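Local coordinates for protein pectinesterase (Sitophilus oryzae, PDB 4PMH) that hydrolyses the methyl esters of pectin, releasing methanol and leaving de-esterified polygalacturonate, and probably helps digest plant cell walls, at residues Pro11-Glu17 against Ser345-Asn349; Trp30-Ile35 against Gln187-His191. One frame throughout, in Å; residues are numbered along the deposited sequence.

Contact 1. Residues Pro11-Glu17 against Ser345-Asn349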
ATOM      1  N   PRO A  11      12.781  15.578  11.384  1.00 14.65           N
ATOM      2  CA  PRO A  11      12.138  15.775  12.675  1.00 14.58           C
ATOM      3  C   PRO A  11      11.840  14.467  13.383  1.00 13.93           C
ATOM      4  O   PRO A  11      11.510  13.460  12.743  1.00 14.84           O
ATOM      5  CB  PRO A  11      10.852  16.534  12.339  1.00 15.19           C
ATOM      6  CG  PRO A  11      10.659  16.414  10.867  1.00 15.68           C
ATOM      7  CD  PRO A  11      11.950  16.005  10.245  1.00 15.14           C
ATOM      8  N   ILE A  12      11.985  14.498  14.697  1.00 13.28           N
ATOM      9  CA  ILE A  12      11.797  13.345  15.557  1.00 12.98           C
ATOM     10  C   ILE A  12      10.791  13.694  16.637  1.00 13.04           C
ATOM     11  O   ILE A  12      10.899  14.728  17.273  1.00 13.94           O
ATOM     12  CB  ILE A  12      13.129  12.934  16.252  1.00 12.53           C
ATOM     13  CG1 ILE A  12      14.227  12.678  15.222  1.00 12.61           C
ATOM     14  CG2 ILE A  12      12.925  11.741  17.189  1.00 12.33           C
ATOM     15  CD1 ILE A  12      13.973  11.541  14.246  1.00 12.44           C
ATOM     16  N   LEU A  13       9.826  12.820  16.856  1.00 13.53           N
ATOM     17  CA  LEU A  13       8.837  13.007  17.913  1.00 13.54           C
ATOM     18  C   LEU A  13       9.475  12.943  19.307  1.00 13.75           C
ATOM     19  O   LEU A  13      10.408  12.171  19.546  1.00 13.27           O
ATOM     20  CB  LEU A  13       7.767  11.924  17.832  1.00 14.00           C
ATOM     21  CG  LEU A  13       6.881  11.835  16.576  1.00 14.08           C
ATOM     22  CD1 LEU A  13       5.874  10.703  16.733  1.00 14.49           C
ATOM     23  CD2 LEU A  13       6.165  13.136  16.269  1.00 14.26           C
ATOM     24  N   THR A  14       8.930  13.725  20.223  1.00 13.28           N
ATOM     25  CA  THR A  14       9.278  13.618  21.627  1.00 13.28           C
ATOM     26  C   THR A  14       8.644  12.379  22.211  1.00 13.66           C
ATOM     27  O   THR A  14       7.673  11.851  21.659  1.00 13.20           O
ATOM     28  CB  THR A  14       8.805  14.848  22.417  1.00 13.31           C
ATOM     29  OG1 THR A  14       7.371  14.906  22.444  1.00 12.95           O
ATOM     30  CG2 THR A  14       9.346  16.127  21.796  1.00 13.00           C
ATOM     31  N   ALA A  15       9.151  11.939  23.359  1.00 14.38           N
ATOM     32  CA  ALA A  15       8.551  10.796  24.057  1.00 15.28           C
ATOM     33  C   ALA A  15       7.067  10.999  24.324  1.00 15.08           C
ATOM     34  O   ALA A  15       6.264  10.060  24.245  1.00 16.13           O
ATOM     35  CB  ALA A  15       9.291  10.517  25.359  1.00 16.20           C
ATOM     36  N   SER A  16       6.699  12.225  24.654  1.00 15.82           N
ATOM     37  CA  SER A  16       5.313  12.573  24.976  1.00 15.83           C
ATOM     38  C   SER A  16       4.431  12.498  23.719  1.00 15.40           C
ATOM     39  O   SER A  16       3.372  11.875  23.709  1.00 15.85           O
ATOM     40  CB  SER A  16       5.300  13.998  25.547  1.00 16.51           C
ATOM     41  OG  SER A  16       4.042  14.327  26.059  1.00 17.94           O
ATOM     42  N   GLU A  17       4.883  13.167  22.671  1.00 14.91           N
ATOM     43  CA  GLU A  17       4.250  13.072  21.352  1.00 15.20           C
ATOM     44  C   GLU A  17       4.045  11.621  20.864  1.00 15.95           C
ATOM     45  O   GLU A  17       2.982  11.286  20.310  1.00 15.18           O
ATOM     46  CB  GLU A  17       5.092  13.850  20.353  1.00 14.22           C
ATOM     47  CG  GLU A  17       4.926  15.360  20.455  1.00 14.06           C
ATOM     48  CD  GLU A  17       5.907  16.114  19.574  1.00 13.83           C
ATOM     49  OE1 GLU A  17       6.930  15.516  19.179  1.00 14.79           O
ATOM     50  OE2 GLU A  17       5.704  17.319  19.294  1.00 14.17           O
ATOM     51  N   SER A 345       8.329  23.189  20.609  1.00 21.04           N
ATOM     52  CA  SER A 345       6.869  23.156  20.691  1.00 19.30           C
ATOM     53  C   SER A 345       6.272  23.296  19.301  1.00 17.69           C
ATOM     54  O   SER A 345       6.717  24.119  18.506  1.00 17.31           O
ATOM     55  CB  SER A 345       6.358  24.256  21.612  1.00 19.75           C
ATOM     56  OG  SER A 345       6.942  24.136  22.916  1.00 20.07           O
ATOM     57  N   ARG A 346       5.264  22.483  19.003  1.00 15.57           N
ATOM     58  CA  ARG A 346       4.743  22.401  17.640  1.00 14.81           C
ATOM     59  C   ARG A 346       3.407  21.688  17.603  1.00 14.14           C
ATOM     60  O   ARG A 346       3.041  20.973  18.542  1.00 12.26           O
ATOM     61  CB  ARG A 346       5.738  21.646  16.732  1.00 14.70           C
ATOM     62  CG  ARG A 346       6.074  20.249  17.242  1.00 13.84           C
ATOM     63  CD  ARG A 346       7.112  19.497  16.396  1.00 13.64           C
ATOM     64  NE  ARG A 346       7.549  18.312  17.122  1.00 13.09           N
ATOM     65  CZ  ARG A 346       8.689  17.662  16.908  1.00 12.40           C
ATOM     66  NH1 ARG A 346       9.538  18.039  15.947  1.00 11.43           N
ATOM     67  NH2 ARG A 346       8.989  16.649  17.700  1.00 12.35           N
ATOM     68  N   ASP A 347       2.699  21.887  16.497  1.00 13.84           N
ATOM     69  CA  ASP A 347       1.497  21.109  16.173  1.00 14.22           C
ATOM     70  C   ASP A 347       1.835  20.096  15.080  1.00 14.24           C
ATOM     71  O   ASP A 347       2.112  20.468  13.940  1.00 13.87           O
ATOM     72  CB  ASP A 347       0.413  22.066  15.685  1.00 14.22           C
ATOM     73  CG  ASP A 347      -0.872  21.374  15.211  1.00 14.49           C
ATOM     74  OD1 ASP A 347      -1.123  20.150  15.448  1.00 13.92           O
ATOM     75  OD2 ASP A 347      -1.662  22.136  14.595  1.00 14.87           O
ATOM     76  N   LEU A 348       1.775  18.814  15.413  1.00 14.01           N
ATOM     77  CA  LEU A 348       2.167  17.782  14.447  1.00 14.81           C
ATOM     78  C   LEU A 348       1.173  17.662  13.288  1.00 14.73           C
ATOM     79  O   LEU A 348       1.449  16.985  12.284  1.00 14.54           O
ATOM     80  CB  LEU A 348       2.344  16.426  15.139  1.00 15.04           C
ATOM     81  CG  LEU A 348       3.411  16.359  16.249  1.00 15.28           C
ATOM     82  CD1 LEU A 348       3.241  15.071  17.029  1.00 15.82           C
ATOM     83  CD2 LEU A 348       4.823  16.456  15.699  1.00 15.35           C
ATOM     84  N   ASN A 349       0.030  18.330  13.410  1.00 14.87           N
ATOM     85  CA  ASN A 349      -0.954  18.388  12.330  1.00 16.32           C
ATOM     86  C   ASN A 349      -0.946  19.690  11.531  1.00 17.79           C
ATOM     87  O   ASN A 349      -1.818  19.918  10.705  1.00 17.70           O
ATOM     88  CB  ASN A 349      -2.337  18.102  12.896  1.00 16.00           C
ATOM     89  CG  ASN A 349      -2.489  16.648  13.287  1.00 16.70           C
ATOM     90  OD1 ASN A 349      -2.163  15.756  12.501  1.00 16.70           O
ATOM     91  ND2 ASN A 349      -2.978  16.391  14.491  1.00 17.15           N
TER
HETATM   92  O   HOH W   1       3.239  18.402  19.962  1.00 15.29           O
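R346 reaches across to E17 and meets its carboxylate side-on, giving one nitrogen to each oxygen. NE of R346 points almost straight at OE2 of E17 (3.0 Å). NH2 of R346 lies 2.8 Å from OE1 of E17; both oxygens use their syn lone pairs. The two groups are nearly coplanar (22° apart), which suits both bonds of this salt bridge. The same NH2 also donates to the backbone O of I12 (2.7 Å), standing above that carbonyl's plane although the oxygen stays near the guanidinium plane. R346 gets there because CG sits between its backbone N and carbonyl carbon (chi1 57°) and the chain runs extended to NE. Its other terminal nitrogen, NH1, bonds to the carbonyls of P5 and N341, so backbone oxygens and a carboxylate surround the group and fix its rotation. E17 has a second task: with T14 it forms a capping box at the start of helix 15-18. T14 N donates to E17 OE1 (2.9 Å) on the anti side, and E17 N returns a bond to OG1 of T14 (3.0 Å), so OE1 serves both the helix cap and the salt bridge. A water donating to OE2 of E17 and to the carbonyl O of R346 adds a further bridge. L348 supplies the apolar half: its CD1 meets CD2 of L13 at 3.6 Å, and approaches CG of E17 (3.8 Å), in the aliphatic part of that side chain. Both leucines also lie against F21 and W357, the latter on 355-359, an outermost strand of the ten-stranded parallel sheet.

Contact 2. Residues Trp30-Ile35 against Gln187-His191; sequences WSPPSI and QIQIH
Q189 sends NE2 to the carbonyl O of P33 (2.8 Å, N-H...O 163°), a bond lying in the carbonyl plane and close to the amide's own plane. The other end of the amide, OE1, accepts from Q160 NE2 and faces CD of P33 (3.5 Å), so the buried amide has both polar atoms paired and its rotation set. CD1 of I35 slides past NE2 from the opposite direction, and CB of I35 approaches CD2 of the H191 ring, whose ND1 bonds to T217. The largest share of buried surface belongs to W30, whose CG is anti to the backbone N (chi1 174°), which carries the indole over to Q187. Q187 lays its CG over one face, a CH-pi contact 3.7 Å from the five-membered ring's centroid, while P32 CG covers the other face. At the ring's far edge, CH2 meets CG of Q189 (3.7 Å). A water accepts from NE1 of W30 (3.0 Å) and donates to OE1 of Q187 (2.7 Å). An alanine in place of W30 would probably leave CG of Q187 and the ring of P32 without the indole between them, and the water without its NE1 donor. Residues 30-35 run alongside strand 188-191 of the parallel beta-helix, their end-to-end directions 33° apart, and touch its neighbours too: P32 rests on Y215 of strand 213-217, I35 on V162 of strand 160-162.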
ATOM      1  N   TRP A  30     -11.323   0.473  15.881  1.00 21.96           N
ATOM      2  CA  TRP A  30     -11.419  -0.810  15.207  1.00 22.77           C
ATOM      3  C   TRP A  30     -10.636  -1.871  15.988  1.00 24.25           C
ATOM      4  O   TRP A  30      -9.505  -1.654  16.392  1.00 25.63           O
ATOM      5  CB  TRP A  30     -10.927  -0.717  13.761  1.00 21.80           C
ATOM      6  CG  TRP A  30     -10.872  -2.029  13.049  1.00 21.70           C
ATOM      7  CD1 TRP A  30     -11.732  -3.093  13.188  1.00 21.09           C
ATOM      8  CD2 TRP A  30      -9.906  -2.423  12.070  1.00 21.10           C
ATOM      9  NE1 TRP A  30     -11.355  -4.120  12.348  1.00 21.05           N
ATOM     10  CE2 TRP A  30     -10.240  -3.734  11.650  1.00 21.49           C
ATOM     11  CE3 TRP A  30      -8.800  -1.794  11.498  1.00 20.48           C
ATOM     12  CZ2 TRP A  30      -9.484  -4.429  10.698  1.00 21.00           C
ATOM     13  CZ3 TRP A  30      -8.062  -2.480  10.537  1.00 20.51           C
ATOM     14  CH2 TRP A  30      -8.404  -3.780  10.153  1.00 20.52           C
ATOM     15  N   SER A  31     -11.274  -3.003  16.219  1.00 26.54           N
ATOM     16  CA  SER A  31     -10.638  -4.135  16.872  1.00 29.78           C
ATOM     17  C   SER A  31     -10.573  -5.293  15.863  1.00 28.80           C
ATOM     18  O   SER A  31     -11.563  -6.006  15.653  1.00 29.26           O
ATOM     19  CB  SER A  31     -11.430  -4.500  18.102  1.00 31.25           C
ATOM     20  OG  SER A  31     -12.820  -4.418  17.849  1.00 36.01           O
ATOM     21  N   PRO A  32      -9.417  -5.433  15.190  1.00 29.14           N
ATOM     22  CA  PRO A  32      -9.273  -6.400  14.097  1.00 30.01           C
ATOM     23  C   PRO A  32      -9.433  -7.840  14.580  1.00 31.18           C
ATOM     24  O   PRO A  32      -8.849  -8.207  15.597  1.00 31.50           O
ATOM     25  CB  PRO A  32      -7.849  -6.164  13.597  1.00 28.65           C
ATOM     26  CG  PRO A  32      -7.477  -4.803  14.082  1.00 29.41           C
ATOM     27  CD  PRO A  32      -8.191  -4.642  15.386  1.00 28.82           C
ATOM     28  N   PRO A  33     -10.246  -8.639  13.877  1.00 31.39           N
ATOM     29  CA  PRO A  33     -10.317 -10.033  14.296  1.00 32.78           C
ATOM     30  C   PRO A  33      -9.021 -10.793  14.017  1.00 32.73           C
ATOM     31  O   PRO A  33      -8.281 -10.441  13.094  1.00 32.77           O
ATOM     32  CB  PRO A  33     -11.509 -10.595  13.529  1.00 33.02           C
ATOM     33  CG  PRO A  33     -11.859  -9.589  12.478  1.00 32.10           C
ATOM     34  CD  PRO A  33     -11.235  -8.288  12.842  1.00 31.58           C
ATOM     35  N   SER A  34      -8.738 -11.796  14.844  1.00 34.64           N
ATOM     36  CA  SER A  34      -7.625 -12.727  14.605  1.00 34.99           C
ATOM     37  C   SER A  34      -7.773 -13.332  13.229  1.00 32.21           C
ATOM     38  O   SER A  34      -8.878 -13.660  12.834  1.00 29.15           O
ATOM     39  CB  SER A  34      -7.683 -13.885  15.592  1.00 37.46           C
ATOM     40  OG  SER A  34      -8.890 -14.629  15.380  1.00 38.14           O
ATOM     41  N   ILE A  35      -6.679 -13.485  12.498  1.00 31.86           N
ATOM     42  CA  ILE A  35      -6.755 -14.206  11.243  1.00 32.17           C
ATOM     43  C   ILE A  35      -6.651 -15.658  11.647  1.00 32.47           C
ATOM     44  O   ILE A  35      -5.780 -16.036  12.429  1.00 33.72           O
ATOM     45  CB  ILE A  35      -5.657 -13.826  10.231  1.00 34.13           C
ATOM     46  CG1 ILE A  35      -5.889 -12.413   9.697  1.00 34.64           C
ATOM     47  CG2 ILE A  35      -5.671 -14.772   9.040  1.00 33.42           C
ATOM     48  CD1 ILE A  35      -5.656 -11.334  10.718  1.00 36.36           C
ATOM     49  N   GLN A 187     -11.296  -1.614   7.262  1.00 14.97           N
ATOM     50  CA  GLN A 187     -11.069  -2.862   7.984  1.00 16.10           C
ATOM     51  C   GLN A 187     -10.457  -3.978   7.159  1.00 15.07           C
ATOM     52  O   GLN A 187     -10.808  -5.151   7.323  1.00 15.71           O
ATOM     53  CB  GLN A 187     -12.353  -3.323   8.702  1.00 17.49           C
ATOM     54  CG  GLN A 187     -12.914  -2.219   9.576  1.00 18.98           C
ATOM     55  CD  GLN A 187     -14.154  -2.608  10.327  1.00 20.98           C
ATOM     56  OE1 GLN A 187     -14.423  -3.800  10.575  1.00 21.99           O
ATOM     57  NE2 GLN A 187     -14.935  -1.595  10.711  1.00 23.17           N
ATOM     58  N   ILE A 188      -9.513  -3.615   6.299  1.00 14.50           N
ATOM     59  CA  ILE A 188      -8.749  -4.586   5.533  1.00 14.29           C
ATOM     60  C   ILE A 188      -7.540  -5.070   6.334  1.00 13.99           C
ATOM     61  O   ILE A 188      -6.818  -4.280   6.954  1.00 14.13           O
ATOM     62  CB  ILE A 188      -8.221  -3.997   4.209  1.00 14.46           C
ATOM     63  CG1 ILE A 188      -9.321  -3.258   3.460  1.00 14.88           C
ATOM     64  CG2 ILE A 188      -7.664  -5.107   3.328  1.00 14.32           C
ATOM     65  CD1 ILE A 188     -10.620  -4.010   3.341  1.00 14.92           C
ATOM     66  N   GLN A 189      -7.301  -6.369   6.301  1.00 13.44           N
ATOM     67  CA  GLN A 189      -6.203  -6.959   7.024  1.00 13.89           C
ATOM     68  C   GLN A 189      -5.362  -7.740   6.027  1.00 13.51           C
ATOM     69  O   GLN A 189      -5.893  -8.558   5.273  1.00 13.34           O
ATOM     70  CB  GLN A 189      -6.731  -7.901   8.105  1.00 14.56           C
ATOM     71  CG  GLN A 189      -7.633  -7.257   9.134  1.00 14.64           C
ATOM     72  CD  GLN A 189      -8.264  -8.296  10.049  1.00 15.43           C
ATOM     73  OE1 GLN A 189      -9.403  -8.693   9.853  1.00 15.81           O
ATOM     74  NE2 GLN A 189      -7.510  -8.766  11.026  1.00 15.95           N
ATOM     75  N   ILE A 190      -4.062  -7.470   6.008  1.00 13.26           N
ATOM     76  CA  ILE A 190      -3.120  -8.171   5.128  1.00 13.04           C
ATOM     77  C   ILE A 190      -2.080  -8.833   6.023  1.00 13.24           C
ATOM     78  O   ILE A 190      -1.376  -8.147   6.770  1.00 13.51           O
ATOM     79  CB  ILE A 190      -2.392  -7.193   4.190  1.00 13.14           C
ATOM     80  CG1 ILE A 190      -3.368  -6.403   3.339  1.00 14.31           C
ATOM     81  CG2 ILE A 190      -1.412  -7.939   3.302  1.00 12.90           C
ATOM     82  CD1 ILE A 190      -4.081  -5.300   4.073  1.00 14.81           C
ATOM     83  N   HIS A 191      -1.987 -10.159   5.992  1.00 13.86           N
ATOM     84  CA  HIS A 191      -1.167 -10.868   6.963  1.00 14.57           C
ATOM     85  C   HIS A 191      -0.314 -11.927   6.291  1.00 14.83           C
ATOM     86  O   HIS A 191      -0.834 -12.764   5.558  1.00 13.02           O
ATOM     87  CB  HIS A 191      -2.054 -11.481   8.032  1.00 15.81           C
ATOM     88  CG  HIS A 191      -1.317 -12.283   9.058  1.00 17.51           C
ATOM     89  ND1 HIS A 191      -0.341 -11.745   9.869  1.00 18.89           N
ATOM     90  CD2 HIS A 191      -1.462 -13.572   9.452  1.00 18.44           C
ATOM     91  CE1 HIS A 191       0.112 -12.678  10.690  1.00 19.39           C
ATOM     92  NE2 HIS A 191      -0.554 -13.795  10.462  1.00 19.26           N
TER
HETATM   93  O   HOH W   2     -13.209  -6.132  11.036  1.00 20.32           O

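How the contacts relate
Both contacts concern the N-terminal part of the chain, which runs beside strand 355-359 in contact 1 and alongside strand 188-191 in contact 2, two strands of one ten-stranded parallel sheet of the beta-helix. Contact 1 joins residues 11-17 to the loop before 355-359, an outermost strand; the strand of contact 2 is well inside the sheet. Their centres are 29 Å apart and their nearest atoms about 18 Å, so they do not touch. Along the chain, contact 2 is nested within the loop that contact 1 closes. Both lie away from the putative catalytic residues Q199, D200 and D226 and from the probable substrate-binding Q177, R290 and W292.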